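Local coordinates for putative uncharacterized protein PH0242 (Pyrococcus horikoshii, PDB 3VU1) that is the C-terminal globular domain of an archaeal oligosaccharyltransferase of the AglB family, a largely beta-stranded, multidomain region that carries a bound calcium ion, at residues 363-377 and 466-478. Sequence-based numbering, arbitrary orientation.
Sequences PAYIMREGESGRLEL and IRGIRVEPVFIVE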
ATOM      1  N   PRO A 363     -15.097 -13.581  13.709  1.00 45.12           N
ATOM      2  CA  PRO A 363     -14.332 -12.414  14.179  1.00 43.21           C
ATOM      3  C   PRO A 363     -14.448 -11.219  13.247  1.00 42.60           C
ATOM      4  O   PRO A 363     -14.027 -10.127  13.600  1.00 47.44           O
ATOM      5  CB  PRO A 363     -12.884 -12.910  14.252  1.00 40.33           C
ATOM      6  CG  PRO A 363     -12.885 -14.307  13.745  1.00 44.47           C
ATOM      7  CD  PRO A 363     -14.210 -14.557  13.060  1.00 45.99           C
ATOM      8  N   ALA A 364     -15.051 -11.417  12.085  1.00 40.80           N
ATOM      9  CA  ALA A 364     -15.338 -10.322  11.168  1.00 40.06           C
ATOM     10  C   ALA A 364     -16.742  -9.765  11.370  1.00 41.06           C
ATOM     11  O   ALA A 364     -17.051  -8.679  10.890  1.00 42.79           O
ATOM     12  CB  ALA A 364     -15.156 -10.780   9.726  1.00 38.44           C
ATOM     13  N   TYR A 365     -17.599 -10.539  12.036  1.00 40.66           N
ATOM     14  CA  TYR A 365     -18.948 -10.095  12.365  1.00 40.54           C
ATOM     15  C   TYR A 365     -19.289 -10.536  13.791  1.00 43.27           C
ATOM     16  O   TYR A 365     -20.027 -11.465  14.025  1.00 48.88           O
ATOM     17  CB  TYR A 365     -19.959 -10.582  11.338  1.00 37.28           C
ATOM     18  CG  TYR A 365     -21.093  -9.602  11.029  1.00 38.66           C
ATOM     19  CD1 TYR A 365     -21.320  -9.183   9.728  1.00 39.66           C
ATOM     20  CD2 TYR A 365     -21.944  -9.117  12.028  1.00 39.55           C
ATOM     21  CE1 TYR A 365     -22.352  -8.322   9.416  1.00 41.28           C
ATOM     22  CE2 TYR A 365     -22.982  -8.243  11.734  1.00 39.21           C
ATOM     23  CZ  TYR A 365     -23.187  -7.855  10.418  1.00 41.79           C
ATOM     24  OH  TYR A 365     -24.202  -6.981  10.060  1.00 40.14           O
ATOM     25  N   ILE A 366     -18.694  -9.828  14.728  1.00 47.01           N
ATOM     26  CA  ILE A 366     -18.779 -10.057  16.144  1.00 46.33           C
ATOM     27  C   ILE A 366     -20.213 -10.133  16.694  1.00 49.43           C
ATOM     28  O   ILE A 366     -20.515 -11.033  17.473  1.00 51.37           O
ATOM     29  CB  ILE A 366     -17.826  -9.036  16.841  1.00 48.62           C
ATOM     30  CG1 ILE A 366     -16.566  -9.745  17.289  1.00 53.69           C
ATOM     31  CG2 ILE A 366     -18.388  -8.395  18.081  1.00 49.83           C
ATOM     32  CD1 ILE A 366     -16.285 -11.025  16.525  1.00 52.34           C
ATOM     33  N   MET A 367     -21.093  -9.221  16.280  1.00 50.31           N
ATOM     34  CA  MET A 367     -22.478  -9.181  16.770  1.00 49.84           C
ATOM     35  C   MET A 367     -23.414  -8.539  15.755  1.00 52.27           C
ATOM     36  O   MET A 367     -23.007  -7.621  15.014  1.00 50.16           O
ATOM     37  CB  MET A 367     -22.588  -8.368  18.047  1.00 53.12           C
ATOM     38  CG  MET A 367     -21.687  -8.760  19.201  1.00 56.46           C
ATOM     39  SD  MET A 367     -21.922  -7.586  20.557  1.00 68.90           S
ATOM     40  CE  MET A 367     -23.347  -8.301  21.375  1.00 67.21           C
ATOM     41  N   ARG A 368     -24.664  -9.015  15.714  1.00 51.16           N
ATOM     42  CA  ARG A 368     -25.680  -8.385  14.855  1.00 52.85           C
ATOM     43  C   ARG A 368     -26.311  -7.215  15.602  1.00 49.92           C
ATOM     44  O   ARG A 368     -26.237  -7.159  16.838  1.00 47.13           O
ATOM     45  CB  ARG A 368     -26.733  -9.377  14.365  1.00 56.12           C
ATOM     46  CG  ARG A 368     -26.175 -10.494  13.511  1.00 59.82           C
ATOM     47  CD  ARG A 368     -27.285 -11.327  12.899  1.00 68.46           C
ATOM     48  NE  ARG A 368     -26.958 -12.752  12.968  1.00 79.40           N
ATOM     49  CZ  ARG A 368     -27.324 -13.672  12.075  1.00 88.49           C
ATOM     50  NH1 ARG A 368     -28.040 -13.342  10.999  1.00 89.55           N
ATOM     51  NH2 ARG A 368     -26.967 -14.941  12.256  1.00 86.19           N
ATOM     52  N   GLU A 369     -26.880  -6.262  14.861  1.00 49.73           N
ATOM     53  CA  GLU A 369     -27.437  -5.061  15.495  1.00 55.55           C
ATOM     54  C   GLU A 369     -28.574  -5.491  16.440  1.00 58.50           C
ATOM     55  O   GLU A 369     -29.329  -6.416  16.108  1.00 56.86           O
ATOM     56  CB  GLU A 369     -27.876  -4.011  14.455  1.00 53.57           C
ATOM     57  CG  GLU A 369     -28.972  -4.441  13.488  1.00 52.73           C
ATOM     58  CD  GLU A 369     -29.033  -3.594  12.217  1.00 56.78           C
ATOM     59  OE1 GLU A 369     -28.305  -2.589  12.097  1.00 60.41           O
ATOM     60  OE2 GLU A 369     -29.808  -3.940  11.312  1.00 56.12           O
ATOM     61  N   GLY A 370     -28.650  -4.875  17.622  1.00 52.89           N
ATOM     62  CA  GLY A 370     -29.613  -5.302  18.639  1.00 52.77           C
ATOM     63  C   GLY A 370     -29.112  -6.281  19.696  1.00 52.72           C
ATOM     64  O   GLY A 370     -29.554  -6.214  20.837  1.00 50.62           O
ATOM     65  N   GLU A 371     -28.192  -7.182  19.332  1.00 55.16           N
ATOM     66  CA  GLU A 371     -27.699  -8.238  20.247  1.00 55.88           C
ATOM     67  C   GLU A 371     -26.998  -7.707  21.488  1.00 54.87           C
ATOM     68  O   GLU A 371     -26.627  -6.544  21.526  1.00 55.22           O
ATOM     69  CB  GLU A 371     -26.791  -9.206  19.510  1.00 60.63           C
ATOM     70  CG  GLU A 371     -27.550 -10.094  18.533  1.00 68.56           C
ATOM     71  CD  GLU A 371     -26.645 -10.926  17.629  1.00 72.35           C
ATOM     72  OE1 GLU A 371     -25.419 -11.044  17.905  1.00 71.40           O
ATOM     73  OE2 GLU A 371     -27.180 -11.465  16.632  1.00 70.63           O
ATOM     74  N   SER A 372     -26.838  -8.552  22.509  1.00 56.55           N
ATOM     75  CA  SER A 372     -26.211  -8.141  23.770  1.00 59.10           C
ATOM     76  C   SER A 372     -25.421  -9.290  24.349  1.00 63.09           C
ATOM     77  O   SER A 372     -25.680 -10.438  23.985  1.00 66.60           O
ATOM     78  CB  SER A 372     -27.264  -7.696  24.776  1.00 64.52           C
ATOM     79  OG  SER A 372     -27.969  -6.558  24.298  1.00 74.72           O
ATOM     80  N   GLY A 373     -24.452  -8.997  25.229  1.00 65.02           N
ATOM     81  CA  GLY A 373     -23.761 -10.064  25.991  1.00 64.12           C
ATOM     82  C   GLY A 373     -22.292  -9.998  26.398  1.00 62.08           C
ATOM     83  O   GLY A 373     -21.589  -9.034  26.128  1.00 67.08           O
ATOM     84  N   ARG A 374     -21.835 -11.040  27.080  1.00 61.78           N
ATOM     85  CA  ARG A 374     -20.444 -11.148  27.447  1.00 63.74           C
ATOM     86  C   ARG A 374     -19.619 -11.525  26.231  1.00 67.27           C
ATOM     87  O   ARG A 374     -19.908 -12.512  25.543  1.00 65.79           O
ATOM     88  CB  ARG A 374     -20.246 -12.145  28.577  1.00 65.19           C
ATOM     89  CG  ARG A 374     -20.204 -11.480  29.948  1.00 77.37           C
ATOM     90  CD  ARG A 374     -20.124 -12.508  31.071  1.00 82.65           C
ATOM     91  NE  ARG A 374     -19.159 -13.561  30.759  1.00 81.10           N
ATOM     92  CZ  ARG A 374     -17.975 -13.691  31.347  1.00 82.79           C
ATOM     93  NH1 ARG A 374     -17.160 -14.681  30.982  1.00 80.10           N
ATOM     94  NH2 ARG A 374     -17.612 -12.839  32.302  1.00 79.34           N
ATOM     95  N   LEU A 375     -18.604 -10.700  25.972  1.00 66.84           N
ATOM     96  CA  LEU A 375     -17.726 -10.835  24.822  1.00 59.05           C
ATOM     97  C   LEU A 375     -16.360 -11.146  25.353  1.00 56.82           C
ATOM     98  O   LEU A 375     -15.874 -10.428  26.230  1.00 55.26           O
ATOM     99  CB  LEU A 375     -17.703  -9.519  24.046  1.00 60.83           C
ATOM    100  CG  LEU A 375     -16.604  -9.204  23.023  1.00 61.88           C
ATOM    101  CD1 LEU A 375     -16.747 -10.052  21.761  1.00 57.49           C
ATOM    102  CD2 LEU A 375     -16.615  -7.710  22.691  1.00 59.01           C
ATOM    103  N   GLU A 376     -15.755 -12.220  24.837  1.00 56.81           N
ATOM    104  CA  GLU A 376     -14.438 -12.683  25.291  1.00 60.61           C
ATOM    105  C   GLU A 376     -13.417 -12.727  24.152  1.00 61.59           C
ATOM    106  O   GLU A 376     -13.571 -13.486  23.193  1.00 62.19           O
ATOM    107  CB  GLU A 376     -14.532 -14.061  25.942  1.00 67.01           C
ATOM    108  CG  GLU A 376     -15.351 -14.119  27.229  1.00 77.08           C
ATOM    109  CD  GLU A 376     -16.206 -15.385  27.326  1.00 83.11           C
ATOM    110  OE1 GLU A 376     -15.637 -16.506  27.433  1.00 76.15           O
ATOM    111  OE2 GLU A 376     -17.460 -15.253  27.279  1.00 87.35           O
ATOM    112  N   LEU A 377     -12.378 -11.904  24.277  1.00 60.50           N
ATOM    113  CA  LEU A 377     -11.331 -11.773  23.269  1.00 55.76           C
ATOM    114  C   LEU A 377     -10.008 -12.098  23.900  1.00 55.67           C
ATOM    115  O   LEU A 377      -9.778 -11.796  25.067  1.00 57.36           O
ATOM    116  CB  LEU A 377     -11.207 -10.330  22.793  1.00 51.52           C
ATOM    117  CG  LEU A 377     -12.440  -9.615  22.295  1.00 54.47           C
ATOM    118  CD1 LEU A 377     -12.370  -8.142  22.634  1.00 55.14           C
ATOM    119  CD2 LEU A 377     -12.564  -9.818  20.803  1.00 57.70           C
ATOM    120  N   ILE A 466     -23.236  -4.119  -2.511  1.00 38.80           N
ATOM    121  CA  ILE A 466     -22.499  -4.293  -1.256  1.00 39.29           C
ATOM    122  C   ILE A 466     -21.729  -5.597  -1.369  1.00 41.60           C
ATOM    123  O   ILE A 466     -22.283  -6.599  -1.786  1.00 46.38           O
ATOM    124  CB  ILE A 466     -23.441  -4.402  -0.049  1.00 37.68           C
ATOM    125  CG1 ILE A 466     -24.488  -3.265  -0.029  1.00 39.32           C
ATOM    126  CG2 ILE A 466     -22.659  -4.527   1.240  1.00 38.48           C
ATOM    127  CD1 ILE A 466     -24.099  -1.969   0.637  1.00 40.16           C
ATOM    128  N   ARG A 467     -20.453  -5.598  -1.018  1.00 41.80           N
ATOM    129  CA  ARG A 467     -19.657  -6.812  -1.178  1.00 38.10           C
ATOM    130  C   ARG A 467     -19.206  -7.393   0.154  1.00 36.07           C
ATOM    131  O   ARG A 467     -18.818  -8.539   0.216  1.00 34.91           O
ATOM    132  CB  ARG A 467     -18.459  -6.543  -2.077  1.00 39.55           C
ATOM    133  CG  ARG A 467     -18.800  -6.387  -3.548  1.00 41.88           C
ATOM    134  CD  ARG A 467     -18.405  -7.652  -4.273  1.00 46.90           C
ATOM    135  NE  ARG A 467     -19.532  -8.538  -4.471  1.00 54.65           N
ATOM    136  CZ  ARG A 467     -20.033  -8.837  -5.666  1.00 61.95           C
ATOM    137  NH1 ARG A 467     -19.484  -8.345  -6.780  1.00 60.97           N
ATOM    138  NH2 ARG A 467     -21.071  -9.654  -5.753  1.00 66.09           N
ATOM    139  N   GLY A 468     -19.274  -6.614   1.228  1.00 34.21           N
ATOM    140  CA  GLY A 468     -18.920  -7.133   2.543  1.00 32.37           C
ATOM    141  C   GLY A 468     -19.283  -6.114   3.592  1.00 33.62           C
ATOM    142  O   GLY A 468     -19.227  -4.923   3.329  1.00 39.85           O
ATOM    143  N   ILE A 469     -19.684  -6.582   4.767  1.00 32.89           N
ATOM    144  CA  ILE A 469     -19.950  -5.739   5.922  1.00 33.67           C
ATOM    145  C   ILE A 469     -19.321  -6.449   7.097  1.00 34.81           C
ATOM    146  O   ILE A 469     -19.512  -7.643   7.256  1.00 39.26           O
ATOM    147  CB  ILE A 469     -21.461  -5.576   6.182  1.00 33.19           C
ATOM    148  CG1 ILE A 469     -22.096  -4.739   5.072  1.00 36.12           C
ATOM    149  CG2 ILE A 469     -21.711  -4.930   7.528  1.00 32.62           C
ATOM    150  CD1 ILE A 469     -23.610  -4.809   5.001  1.00 35.86           C
ATOM    151  N   ARG A 470     -18.573  -5.732   7.923  1.00 35.58           N
ATOM    152  CA  ARG A 470     -17.925  -6.350   9.066  1.00 36.41           C
ATOM    153  C   ARG A 470     -18.240  -5.589  10.325  1.00 39.11           C
ATOM    154  O   ARG A 470     -18.416  -4.355  10.297  1.00 43.29           O
ATOM    155  CB  ARG A 470     -16.413  -6.350   8.883  1.00 38.50           C
ATOM    156  CG  ARG A 470     -15.990  -7.077   7.641  1.00 40.31           C
ATOM    157  CD  ARG A 470     -14.505  -7.239   7.608  1.00 43.49           C
ATOM    158  NE  ARG A 470     -14.137  -8.108   6.509  1.00 44.79           N
ATOM    159  CZ  ARG A 470     -13.090  -8.917   6.536  1.00 43.87           C
ATOM    160  NH1 ARG A 470     -12.312  -8.956   7.615  1.00 39.26           N
ATOM    161  NH2 ARG A 470     -12.853  -9.685   5.488  1.00 41.49           N
ATOM    162  N   VAL A 471     -18.288  -6.318  11.431  1.00 36.38           N
ATOM    163  CA  VAL A 471     -18.457  -5.713  12.732  1.00 36.46           C
ATOM    164  C   VAL A 471     -17.374  -6.329  13.579  1.00 38.46           C
ATOM    165  O   VAL A 471     -17.357  -7.542  13.789  1.00 40.76           O
ATOM    166  CB  VAL A 471     -19.857  -5.972  13.316  1.00 34.07           C
ATOM    167  CG1 VAL A 471     -19.950  -5.463  14.748  1.00 31.81           C
ATOM    168  CG2 VAL A 471     -20.903  -5.309  12.431  1.00 33.98           C
ATOM    169  N   GLU A 472     -16.456  -5.488  14.046  1.00 38.98           N
ATOM    170  CA  GLU A 472     -15.191  -5.973  14.542  1.00 39.22           C
ATOM    171  C   GLU A 472     -14.832  -5.261  15.792  1.00 39.08           C
ATOM    172  O   GLU A 472     -15.176  -4.096  15.948  1.00 43.83           O
ATOM    173  CB  GLU A 472     -14.091  -5.727  13.518  1.00 43.25           C
ATOM    174  CG  GLU A 472     -14.220  -6.486  12.203  1.00 46.17           C
ATOM    175  CD  GLU A 472     -13.053  -6.201  11.280  1.00 47.71           C
ATOM    176  OE1 GLU A 472     -12.043  -6.915  11.380  1.00 48.10           O
ATOM    177  OE2 GLU A 472     -13.145  -5.262  10.463  1.00 48.60           O
ATOM    178  N   PRO A 473     -14.153  -5.958  16.707  1.00 37.57           N
ATOM    179  CA  PRO A 473     -13.610  -5.298  17.864  1.00 39.05           C
ATOM    180  C   PRO A 473     -12.266  -4.666  17.492  1.00 41.53           C
ATOM    181  O   PRO A 473     -11.487  -5.266  16.758  1.00 45.76           O
ATOM    182  CB  PRO A 473     -13.437  -6.434  18.846  1.00 36.94           C
ATOM    183  CG  PRO A 473     -13.102  -7.582  17.978  1.00 39.41           C
ATOM    184  CD  PRO A 473     -13.973  -7.410  16.773  1.00 37.39           C
ATOM    185  N   VAL A 474     -12.028  -3.447  17.960  1.00 43.11           N
ATOM    186  CA  VAL A 474     -10.859  -2.666  17.563  1.00 45.02           C
ATOM    187  C   VAL A 474     -10.336  -1.970  18.817  1.00 45.27           C
ATOM    188  O   VAL A 474     -11.110  -1.330  19.552  1.00 44.41           O
ATOM    189  CB  VAL A 474     -11.220  -1.629  16.452  1.00 44.66           C
ATOM    190  CG1 VAL A 474     -10.102  -0.630  16.222  1.00 41.96           C
ATOM    191  CG2 VAL A 474     -11.541  -2.328  15.145  1.00 43.10           C
ATOM    192  N   PHE A 475      -9.031  -2.118  19.059  1.00 42.34           N
ATOM    193  CA  PHE A 475      -8.371  -1.480  20.189  1.00 40.81           C
ATOM    194  C   PHE A 475      -7.671  -0.223  19.730  1.00 39.73           C
ATOM    195  O   PHE A 475      -6.763  -0.307  18.917  1.00 42.28           O
ATOM    196  CB  PHE A 475      -7.372  -2.432  20.819  1.00 38.14           C
ATOM    197  CG  PHE A 475      -8.007  -3.598  21.496  1.00 38.11           C
ATOM    198  CD1 PHE A 475      -8.402  -4.728  20.766  1.00 38.12           C
ATOM    199  CD2 PHE A 475      -8.233  -3.577  22.876  1.00 40.65           C
ATOM    200  CE1 PHE A 475      -8.999  -5.824  21.404  1.00 36.64           C
ATOM    201  CE2 PHE A 475      -8.848  -4.663  23.517  1.00 41.07           C
ATOM    202  CZ  PHE A 475      -9.224  -5.788  22.778  1.00 38.70           C
ATOM    203  N   ILE A 476      -8.104   0.931  20.241  1.00 39.42           N
ATOM    204  CA  ILE A 476      -7.509   2.225  19.881  1.00 40.18           C
ATOM    205  C   ILE A 476      -6.541   2.723  20.955  1.00 41.86           C
ATOM    206  O   ILE A 476      -6.884   2.774  22.119  1.00 44.53           O
ATOM    207  CB  ILE A 476      -8.573   3.308  19.607  1.00 37.48           C
ATOM    208  CG1 ILE A 476      -9.517   2.869  18.492  1.00 35.72           C
ATOM    209  CG2 ILE A 476      -7.913   4.640  19.252  1.00 36.31           C
ATOM    210  CD1 ILE A 476      -8.818   2.398  17.246  1.00 36.83           C
ATOM    211  N   VAL A 477      -5.328   3.081  20.543  1.00 42.28           N
ATOM    212  CA  VAL A 477      -4.278   3.558  21.438  1.00 40.68           C
ATOM    213  C   VAL A 477      -3.575   4.734  20.782  1.00 43.28           C
ATOM    214  O   VAL A 477      -3.790   4.982  19.579  1.00 45.41           O
ATOM    215  CB  VAL A 477      -3.237   2.460  21.696  1.00 40.52           C
ATOM    216  CG1 VAL A 477      -3.875   1.250  22.354  1.00 39.01           C
ATOM    217  CG2 VAL A 477      -2.547   2.050  20.400  1.00 40.83           C
ATOM    218  N   GLU A 478      -2.761   5.473  21.555  1.00 46.71           N
ATOM    219  CA  GLU A 478      -1.755   6.380  20.963  1.00 45.90           C
ATOM    220  C   GLU A 478      -0.716   5.460  20.390  1.00 43.32           C
ATOM    221  O   GLU A 478      -0.066   4.713  21.124  1.00 40.97           O
ATOM    222  CB  GLU A 478      -1.084   7.306  21.970  1.00 45.70           C
ATOM    223  CG  GLU A 478      -1.731   8.678  22.102  1.00 56.96           C
ATOM    224  CD  GLU A 478      -1.402   9.667  20.980  1.00 61.43           C
ATOM    225  OE1 GLU A 478      -2.350  10.099  20.277  1.00 61.11           O
ATOM    226  OE2 GLU A 478      -0.220  10.054  20.818  1.00 62.86           O
TER
HETATM  227  O   HOH W   1     -11.509  -9.195  13.608  1.00 49.81           O
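Val471 lays its CG2 methyl over one face of the Tyr365 ring, a CH-pi contact with CG2 4.0 Å from the ring centroid and displaced toward the rim on the CE2 side. CG2 is placed there by a valine torsion that sets CG1 anti to the backbone N (chi1 173°) and leaves CG2 anti to the carbonyl carbon, beside the backbone N. Farther round the same ring, Ile469 runs alongside the tyrosine, pointing the same way, and its CG2 methyl reaches Tyr365 CE1 at 3.9 Å. Toward the other end of the strand, the Pro473 ring packs against two side chains of 363-377: Ile366 crosses it at about a right angle, with Ile366 CG1 3.5 Å from Pro473 CD, while Leu377 CD2 packs on Pro473 CG at 3.6 Å. Leu377 CD1 touches Phe475 CZ at 3.9 Å, the two side chains coming from opposite directions. Both segments fall in the Peripheral 2 domain, where the loop leading into strand 372-381 lies against the long strand 464-487; Ile422 and Met444 also touch Val471, and Ile429 touches Phe475. The backbones join in a single beta bridge, Tyr365 with Val471, rather than a continuous ladder. Val471 N donates to Ala364 O (2.7 Å, bent at 143°). Ile366 N donates nearly straight to Val471 O (2.8 Å), so both polar backbone atoms of Val471 are engaged. At the polar edge, Arg470 extends past Ala364, whose CB sits over one face of the guanidinium; the charged end itself is salt-bridged through NE to Asp59. A water donates to both Pro363 O and Glu472 OE1, linking the segments, while Glu472 OE2 pairs with Arg392 on strand 385-401.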